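Long-range contacts in DNA-(apurinic or apyrimidinic site) endonuclease 2 (Xenopus laevis, PDB 6WCD), which acts in DNA base excision repair as a weak AP endonuclease and a metal-dependent 3'-5' exonuclease, here represented by its catalytic domain: residues A[7-12]-A[297-302]; A[33-38]-A[67-72]. All coordinates share one frame; numbering follows the deposited sequence.

Overall arrangement
Both contacts belong to one six-stranded mixed sheet of the endonuclease/exonuclease/phosphatase fold and the loops that leave it, with centres about 11 Å apart. Contact 1 joins the loop after strand 2-7 to the loop before strand 303-307. Contact 2 joins the end of strand 29-33 and the loop beyond it to strand 68-72. In chain order the segments run 7-12, 33-38, 67-72, 297-302, so contact 2 is nested inside the loop closed by contact 1. Residues 7-12 and 33-38 also touch, through probable backbone bonds from Gly-10 and Ile-11 to Glu-34 and Thr-35. Asn-9 and Glu-34, one from each contact, both bind one magnesium ion, the active-site metal of the nuclease.

Contact 1: residues A[7-12]-A[297-302]; sequences NINGIR and GSDHCP. With MG (magnesium ion), chain B; BU1 (1,4-butanediol), chain F.
The magnesium-bearing active site of the endonuclease/exonuclease/phosphatase fold is partly formed where the end of strand 2-7 and its following loop meet the loop before strand 303-307, with Asn-7 laid over the ring of His-300. The Asn-7 amide stacks on one ring face with the two planes 10° apart, and its CB stands over the ring centre, 3.6 Å from the centroid. Outside the pair, Asn-7 ND2 hydrogen-bonds to Asp-183 and His-300 ND1 to Asp-273, which would hold both flat groups in their rotation. His-300 is the predicted proton acceptor; an alanine here would probably leave Asp-273 without its imidazole mate and open a gap over the face of the Asn-7 amide.

The Ser-298 hydroxyl links the two segments. Its OG, anti to the backbone N (chi1 174°), donates to Asn-7 O at 2.7 Å and accepts from His-300 N in an ST turn. Asn-7 OD1 in turn accepts from Asn-9 N, an Asx turn.

Asn-9 OD1 binds magnesium directly at 2.1 Å, alongside Glu-34. Asp-299, a magnesium-binding residue, reaches the ion here through water: its OD2 accepts from a metal-bound water at 2.6 Å. Its OD1 packs 3.4 Å from Asn-9 CB. A second metal water bridges the segments, donating to Asn-7 OD1 at 2.8 Å and to Asp-299 OD1 at 2.7 Å.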
ATOM      1  N   ASN A   7       4.920   5.529  -3.375  1.00 10.17           N
ATOM      2  CA  ASN A   7       6.179   4.800  -3.493  1.00  9.71           C
ATOM      3  C   ASN A   7       7.248   5.875  -3.462  1.00 10.61           C
ATOM      4  O   ASN A   7       7.407   6.669  -4.405  1.00 11.76           O
ATOM      5  CB  ASN A   7       6.254   3.981  -4.758  1.00 10.34           C
ATOM      6  CG  ASN A   7       7.601   3.300  -4.898  1.00 13.02           C
ATOM      7  OD1 ASN A   7       8.628   3.833  -4.521  1.00 12.44           O
ATOM      8  ND2 ASN A   7       7.599   2.113  -5.469  1.00 16.16           N
ATOM      9  N   ILE A   8       7.928   5.971  -2.316  1.00 10.92           N
ATOM     10  CA  ILE A   8       8.807   7.083  -2.004  1.00  9.77           C
ATOM     11  C   ILE A   8      10.239   6.842  -2.437  1.00 10.10           C
ATOM     12  O   ILE A   8      11.074   7.752  -2.361  1.00 12.12           O
ATOM     13  CB  ILE A   8       8.678   7.385  -0.486  1.00 10.78           C
ATOM     14  CG1 ILE A   8       9.251   8.731  -0.128  1.00 13.28           C
ATOM     15  CG2 ILE A   8       9.338   6.285   0.352  1.00 12.51           C
ATOM     16  CD1 ILE A   8       8.915   9.173   1.352  1.00 13.52           C
ATOM     17  N   ASN A   9      10.539   5.649  -2.965  1.00 11.42           N
ATOM     18  CA  ASN A   9      11.864   5.340  -3.508  1.00 10.99           C
ATOM     19  C   ASN A   9      12.972   5.619  -2.502  1.00 11.65           C
ATOM     20  O   ASN A   9      14.052   6.108  -2.855  1.00 15.18           O
ATOM     21  CB  ASN A   9      12.141   6.083  -4.836  1.00 12.17           C
ATOM     22  CG  ASN A   9      13.262   5.427  -5.633  1.00 14.20           C
ATOM     23  OD1 ASN A   9      13.337   4.201  -5.747  1.00 15.33           O
ATOM     24  ND2 ASN A   9      14.151   6.230  -6.167  1.00 18.95           N
ATOM     25  N   GLY A  10      12.682   5.262  -1.251  1.00 11.79           N
ATOM     26  CA  GLY A  10      13.631   5.463  -0.174  1.00 13.33           C
ATOM     27  C   GLY A  10      13.243   6.698   0.667  1.00 12.52           C
ATOM     28  O   GLY A  10      13.320   7.831   0.179  1.00 13.92           O
ATOM     29  N   ILE A  11      12.873   6.501   1.927  1.00 12.31           N
ATOM     30  CA  ILE A  11      12.551   7.638   2.796  1.00 11.28           C
ATOM     31  C   ILE A  11      13.706   8.612   2.887  1.00 12.98           C
ATOM     32  O   ILE A  11      13.546   9.825   2.725  1.00 14.84           O
ATOM     33  CB  ILE A  11      12.135   7.161   4.185  1.00 12.44           C
ATOM     34  CG1 ILE A  11      10.770   6.487   4.131  1.00 12.91           C
ATOM     35  CG2 ILE A  11      12.085   8.320   5.183  1.00 15.18           C
ATOM     36  CD1 ILE A  11      10.353   5.824   5.451  1.00 13.51           C
ATOM     37  N   ARG A  12      14.899   8.117   3.173  1.00 14.00           N
ATOM     38  CA  ARG A  12      16.081   8.972   3.291  1.00 15.22           C
ATOM     39  C   ARG A  12      16.409   9.683   1.978  1.00 18.24           C
ATOM     40  O   ARG A  12      16.865  10.833   1.994  1.00 17.88           O
ATOM     41  CB  ARG A  12      17.270   8.149   3.763  1.00 20.01           C
ATOM     42  CG  ARG A  12      17.208   7.721   5.247  1.00 18.24           C
ATOM     43  CD  ARG A  12      17.405   8.904   6.098  1.00 19.46           C
ATOM     44  NE  ARG A  12      17.541   8.590   7.522  1.00 17.05           N
ATOM     45  CZ  ARG A  12      18.020   9.463   8.382  1.00 18.12           C
ATOM     46  NH1 ARG A  12      18.394  10.679   7.978  1.00 17.84           N
ATOM     47  NH2 ARG A  12      18.220   9.109   9.660  1.00 20.21           N
ATOM     48  N   GLY A 297      10.292  14.352  -5.132  1.00 18.29           N
ATOM     49  CA  GLY A 297      11.156  13.625  -4.190  1.00 19.33           C
ATOM     50  C   GLY A 297      11.326  12.166  -4.474  1.00 17.51           C
ATOM     51  O   GLY A 297      12.234  11.544  -3.896  1.00 19.34           O
ATOM     52  N   SER A 298      10.513  11.596  -5.373  1.00 13.96           N
ATOM     53  CA  SER A 298      10.578  10.196  -5.728  1.00 12.08           C
ATOM     54  C   SER A 298      10.490  10.061  -7.246  1.00 13.49           C
ATOM     55  O   SER A 298      10.165  11.051  -7.948  1.00 15.47           O
ATOM     56  CB  SER A 298       9.457   9.432  -5.010  1.00 13.55           C
ATOM     57  OG  SER A 298       9.412   8.106  -5.439  1.00 13.50           O
ATOM     58  N   ASP A 299      10.664   8.854  -7.728  1.00 14.41           N
ATOM     59  CA  ASP A 299      10.381   8.569  -9.113  1.00 13.56           C
ATOM     60  C   ASP A 299       8.871   8.305  -9.333  1.00 16.01           C
ATOM     61  O   ASP A 299       8.430   8.190 -10.399  1.00 16.19           O
ATOM     62  CB  ASP A 299      11.290   7.486  -9.724  1.00 15.99           C
ATOM     63  CG  ASP A 299      11.289   6.163  -8.972  1.00 18.53           C
ATOM     64  OD1 ASP A 299      10.751   6.047  -7.903  1.00 15.63           O
ATOM     65  OD2 ASP A 299      11.884   5.250  -9.544  1.00 19.86           O
ATOM     66  N   HIS A 300       8.115   8.149  -8.252  1.00 13.28           N
ATOM     67  CA  HIS A 300       6.669   8.090  -8.315  1.00 12.58           C
ATOM     68  C   HIS A 300       6.117   9.351  -7.666  1.00 13.11           C
ATOM     69  O   HIS A 300       6.793   9.957  -6.804  1.00 12.83           O
ATOM     70  CB  HIS A 300       6.075   6.907  -7.541  1.00 11.80           C
ATOM     71  CG  HIS A 300       6.510   5.558  -8.008  1.00 13.67           C
ATOM     72  ND1 HIS A 300       5.588   4.581  -8.311  1.00 16.55           N
ATOM     73  CD2 HIS A 300       7.721   4.977  -8.099  1.00 16.22           C
ATOM     74  CE1 HIS A 300       6.223   3.462  -8.622  1.00 16.98           C
ATOM     75  NE2 HIS A 300       7.522   3.669  -8.517  1.00 15.00           N
ATOM     76  N   CYS A 301       4.883   9.674  -7.979  1.00 12.03           N
ATOM     77  CA  CYS A 301       4.158  10.661  -7.183  1.00 11.12           C
ATOM     78  C   CYS A 301       3.069   9.981  -6.369  1.00 12.91           C
ATOM     79  O   CYS A 301       2.683   8.853  -6.650  1.00 13.07           O
ATOM     80  CB  CYS A 301       3.553  11.768  -8.042  1.00 13.92           C
ATOM     81  SG  CYS A 301       2.204  11.280  -9.091  1.00 14.66           S
ATOM     82  N   PRO A 302       2.557  10.634  -5.335  1.00 10.57           N
ATOM     83  CA  PRO A 302       1.505  10.024  -4.530  1.00 11.78           C
ATOM     84  C   PRO A 302       0.155   9.977  -5.231  1.00 11.20           C
ATOM     85  O   PRO A 302      -0.121  10.702  -6.201  1.00 13.20           O
ATOM     86  CB  PRO A 302       1.390  10.963  -3.316  1.00 12.14           C
ATOM     87  CG  PRO A 302       2.619  11.799  -3.353  1.00 11.45           C
ATOM     88  CD  PRO A 302       2.971  11.927  -4.823  1.00 11.48           C
TER
HETATM   89 MG    MG B 401      12.233   2.570  -6.461  1.00 14.93          MG
HETATM   90  C1  BU1 F 405      20.287   6.700   1.816  1.00 53.30           C
HETATM   91  C2  BU1 F 405      19.880   7.985   1.063  1.00 45.68           C
HETATM   92  C3  BU1 F 405      19.951   7.731  -0.444  1.00 65.72           C
HETATM   93  C4  BU1 F 405      20.289   9.010  -1.217  1.00 69.01           C
HETATM   94  O5  BU1 F 405      20.100   6.775   3.222  1.00 31.80           O
HETATM   95  O6  BU1 F 405      19.886   8.888  -2.565  1.00 66.51           O
HETATM   96  O   HOH W   1       3.235   6.358  -5.553  1.00 13.15           O
HETATM   97  O   HOH W   2      10.522   3.746  -6.575  1.00 14.35           O
HETATM   98  O   HOH W   3      13.496   9.315  -2.909  1.00 18.25           O
HETATM   99  O   HOH W   4      12.654   3.078  -8.424  1.00 18.33           O
HETATM  100  O   HOH W   5      14.001   1.380  -6.397  1.00 18.78           O
HETATM  101  O   HOH W   6      11.130   0.935  -7.118  1.00 20.33           O

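Contact 2: residues A[33-38]-A[67-72]. With MG (magnesium ion), chain B.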
ATOM      1  N   GLN A  33       5.546   3.094   0.247  1.00  9.37           N
ATOM      2  CA  GLN A  33       6.195   1.893  -0.268  1.00 10.43           C
ATOM      3  C   GLN A  33       7.642   2.157  -0.662  1.00  9.62           C
ATOM      4  O   GLN A  33       8.038   3.257  -1.016  1.00 10.89           O
ATOM      5  CB  GLN A  33       5.435   1.319  -1.471  1.00 11.26           C
ATOM      6  CG  GLN A  33       3.983   1.055  -1.152  1.00 11.52           C
ATOM      7  CD  GLN A  33       3.108   2.243  -1.394  1.00 12.61           C
ATOM      8  OE1 GLN A  33       3.309   3.000  -2.341  1.00 13.98           O
ATOM      9  NE2 GLN A  33       2.104   2.385  -0.570  1.00 11.69           N
ATOM     10  N   GLU A  34       8.422   1.081  -0.597  1.00  9.60           N
ATOM     11  CA  GLU A  34       9.868   1.097  -0.814  1.00 10.15           C
ATOM     12  C   GLU A  34      10.485   2.152   0.111  1.00 10.84           C
ATOM     13  O   GLU A  34      11.152   3.106  -0.303  1.00 12.44           O
ATOM     14  CB  GLU A  34      10.251   1.309  -2.296  1.00 11.82           C
ATOM     15  CG  GLU A  34      11.665   0.814  -2.505  1.00 13.01           C
ATOM     16  CD  GLU A  34      12.244   1.089  -3.849  1.00 14.55           C
ATOM     17  OE1 GLU A  34      11.765   1.987  -4.574  1.00 14.64           O
ATOM     18  OE2 GLU A  34      13.258   0.368  -4.172  1.00 17.18           O
ATOM     19  N   THR A  35      10.305   1.916   1.409  1.00 10.52           N
ATOM     20  CA  THR A  35      10.919   2.769   2.425  1.00 10.05           C
ATOM     21  C   THR A  35      12.437   2.675   2.389  1.00 10.34           C
ATOM     22  O   THR A  35      13.120   3.649   2.743  1.00 12.08           O
ATOM     23  CB  THR A  35      10.478   2.380   3.820  1.00 11.80           C
ATOM     24  OG1 THR A  35      10.953   1.051   4.026  1.00 13.02           O
ATOM     25  CG2 THR A  35       8.972   2.439   3.962  1.00 13.12           C
ATOM     26  N   LYS A  36      12.996   1.529   1.961  1.00 10.24           N
ATOM     27  CA  LYS A  36      14.418   1.192   2.038  1.00 12.06           C
ATOM     28  C   LYS A  36      14.926   1.225   3.462  1.00 11.78           C
ATOM     29  O   LYS A  36      16.118   1.298   3.693  1.00 14.21           O
ATOM     30  CB  LYS A  36      15.278   2.040   1.086  1.00 14.25           C
ATOM     31  CG  LYS A  36      14.830   1.917  -0.377  1.00 14.26           C
ATOM     32  CD  LYS A  36      15.775   2.570  -1.376  1.00 16.46           C
ATOM     33  CE  LYS A  36      15.197   2.457  -2.761  1.00 21.27           C
ATOM     34  NZ  LYS A  36      16.252   2.842  -3.749  1.00 29.76           N
ATOM     35  N   VAL A  37      14.029   1.065   4.417  1.00 11.53           N
ATOM     36  CA  VAL A  37      14.395   0.935   5.819  1.00 12.27           C
ATOM     37  C   VAL A  37      14.371  -0.531   6.223  1.00 14.03           C
ATOM     38  O   VAL A  37      13.325  -1.184   6.137  1.00 14.06           O
ATOM     39  CB  VAL A  37      13.452   1.747   6.727  1.00 12.52           C
ATOM     40  CG1 VAL A  37      13.862   1.586   8.198  1.00 15.68           C
ATOM     41  CG2 VAL A  37      13.457   3.236   6.339  1.00 14.64           C
ATOM     42  N   THR A  38      15.493  -1.039   6.700  1.00 13.59           N
ATOM     43  CA  THR A  38      15.571  -2.335   7.325  1.00 12.85           C
ATOM     44  C   THR A  38      16.004  -2.163   8.767  1.00 15.34           C
ATOM     45  O   THR A  38      16.577  -1.123   9.153  1.00 15.53           O
ATOM     46  CB  THR A  38      16.521  -3.265   6.529  1.00 14.77           C
ATOM     47  OG1 THR A  38      17.738  -2.593   6.208  1.00 15.15           O
ATOM     48  CG2 THR A  38      15.876  -3.679   5.244  1.00 17.92           C
ATOM     49  N   GLY A  67      10.495  -2.647   1.678  1.00 11.24           N
ATOM     50  CA  GLY A  67       9.932  -2.050   2.859  1.00 12.11           C
ATOM     51  C   GLY A  67       8.691  -1.243   2.624  1.00 10.07           C
ATOM     52  O   GLY A  67       8.570  -0.493   1.645  1.00 10.84           O
ATOM     53  N   VAL A  68       7.735  -1.360   3.535  1.00 10.32           N
ATOM     54  CA  VAL A  68       6.504  -0.573   3.500  1.00  9.21           C
ATOM     55  C   VAL A  68       6.232  -0.069   4.906  1.00 10.09           C
ATOM     56  O   VAL A  68       6.678  -0.639   5.910  1.00 11.26           O
ATOM     57  CB  VAL A  68       5.282  -1.355   3.005  1.00 10.85           C
ATOM     58  CG1 VAL A  68       5.455  -1.740   1.531  1.00 11.62           C
ATOM     59  CG2 VAL A  68       4.988  -2.557   3.857  1.00 13.79           C
ATOM     60  N   ALA A  69       5.522   1.076   4.984  1.00  9.25           N
ATOM     61  CA  ALA A  69       5.215   1.689   6.269  1.00  9.00           C
ATOM     62  C   ALA A  69       3.881   2.380   6.149  1.00  8.44           C
ATOM     63  O   ALA A  69       3.586   3.046   5.169  1.00 10.53           O
ATOM     64  CB  ALA A  69       6.264   2.704   6.704  1.00 11.73           C
ATOM     65  N   THR A  70       3.072   2.283   7.213  1.00  9.49           N
ATOM     66  CA  THR A  70       1.839   3.041   7.353  1.00 10.17           C
ATOM     67  C   THR A  70       1.944   3.941   8.557  1.00 10.64           C
ATOM     68  O   THR A  70       2.245   3.471   9.675  1.00 11.57           O
ATOM     69  CB  THR A  70       0.654   2.091   7.470  1.00 10.81           C
ATOM     70  OG1 THR A  70       0.546   1.382   6.244  1.00 10.86           O
ATOM     71  CG2 THR A  70      -0.640   2.823   7.741  1.00 11.10           C
ATOM     72  N   PHE A  71       1.761   5.232   8.319  1.00 10.31           N
ATOM     73  CA  PHE A  71       1.807   6.271   9.330  1.00 11.51           C
ATOM     74  C   PHE A  71       0.386   6.741   9.596  1.00 12.98           C
ATOM     75  O   PHE A  71      -0.323   7.124   8.676  1.00 12.26           O
ATOM     76  CB  PHE A  71       2.663   7.456   8.873  1.00 11.05           C
ATOM     77  CG  PHE A  71       4.117   7.193   8.855  1.00 11.14           C
ATOM     78  CD1 PHE A  71       4.715   6.597   7.766  1.00 14.20           C
ATOM     79  CD2 PHE A  71       4.871   7.573   9.922  1.00 14.48           C
ATOM     80  CE1 PHE A  71       6.168   6.351   7.801  1.00 15.58           C
ATOM     81  CE2 PHE A  71       6.227   7.348   9.970  1.00 17.08           C
ATOM     82  CZ  PHE A  71       6.845   6.749   8.912  1.00 14.22           C
ATOM     83  N   CYS A  72       0.008   6.755  10.860  1.00 11.70           N
ATOM     84  CA  CYS A  72      -1.326   7.151  11.283  1.00 11.50           C
ATOM     85  C   CYS A  72      -1.270   8.363  12.208  1.00 13.45           C
ATOM     86  O   CYS A  72      -0.452   8.416  13.114  1.00 13.60           O
ATOM     87  CB  CYS A  72      -1.996   5.990  12.032  1.00 12.83           C
ATOM     88  SG  CYS A  72      -2.146   4.525  11.074  1.00 16.33           S
TER
HETATM   89 MG    MG B 401      12.233   2.570  -6.461  1.00 14.93          MG
HETATM   90  O   HOH W   5      14.001   1.380  -6.397  1.00 18.78           O
HETATM   91  O   HOH W   2      10.522   3.746  -6.575  1.00 14.35           O
HETATM   92  O   HOH W   4      12.654   3.078  -8.424  1.00 18.33           O
HETATM   93  O   HOH W   6      11.130   0.935  -7.118  1.00 20.33           O
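Gln-33 and Val-68 form an antiparallel, non-hydrogen-bonded pair where strand 29-33 ends beside strand 68-72, in the six-stranded sheet of the nuclease fold. A backbone hydrogen bond runs from Thr-35 N to Gly-67 O, 3.0 Å long.

The apolar contacts are small. Val-68 CG1 lies 4.1 Å from Gln-33 CG, on the side of the sheet where Tyr-142 also packs. Gln-33, bent at chi2 (88°), carries its NE2 to hydrogen bonds with Asn-140 and Ser-5. Thr-35 turns its methyl to the strand, CG2 meeting Ala-69 CB at 3.9 Å, while its OG1 lies 3.5 Å from Gly-67 CA. A CB on Gly-67 would run into that hydroxyl oxygen, and the backbone angles of Gly-67 alone would crowd a CB against the preceding carbonyl.

Among polar groups, Thr-35 OG1 accepts from Val-37 N at 3.1 Å in an ST turn. Glu-34 points away from the strand, CG anti to the backbone N (chi1 -159°) and the next bond also anti; OE1 binds magnesium at 2.0 Å together with Asn-9, and OE2 accepts from a metal-bound water at 2.6 Å. Lys-36 NZ makes a long salt bridge to Glu-34 OE2. The carboxylate thus grips the ion directly and through water, and its negative charge would probably offset part of the metal's positive charge.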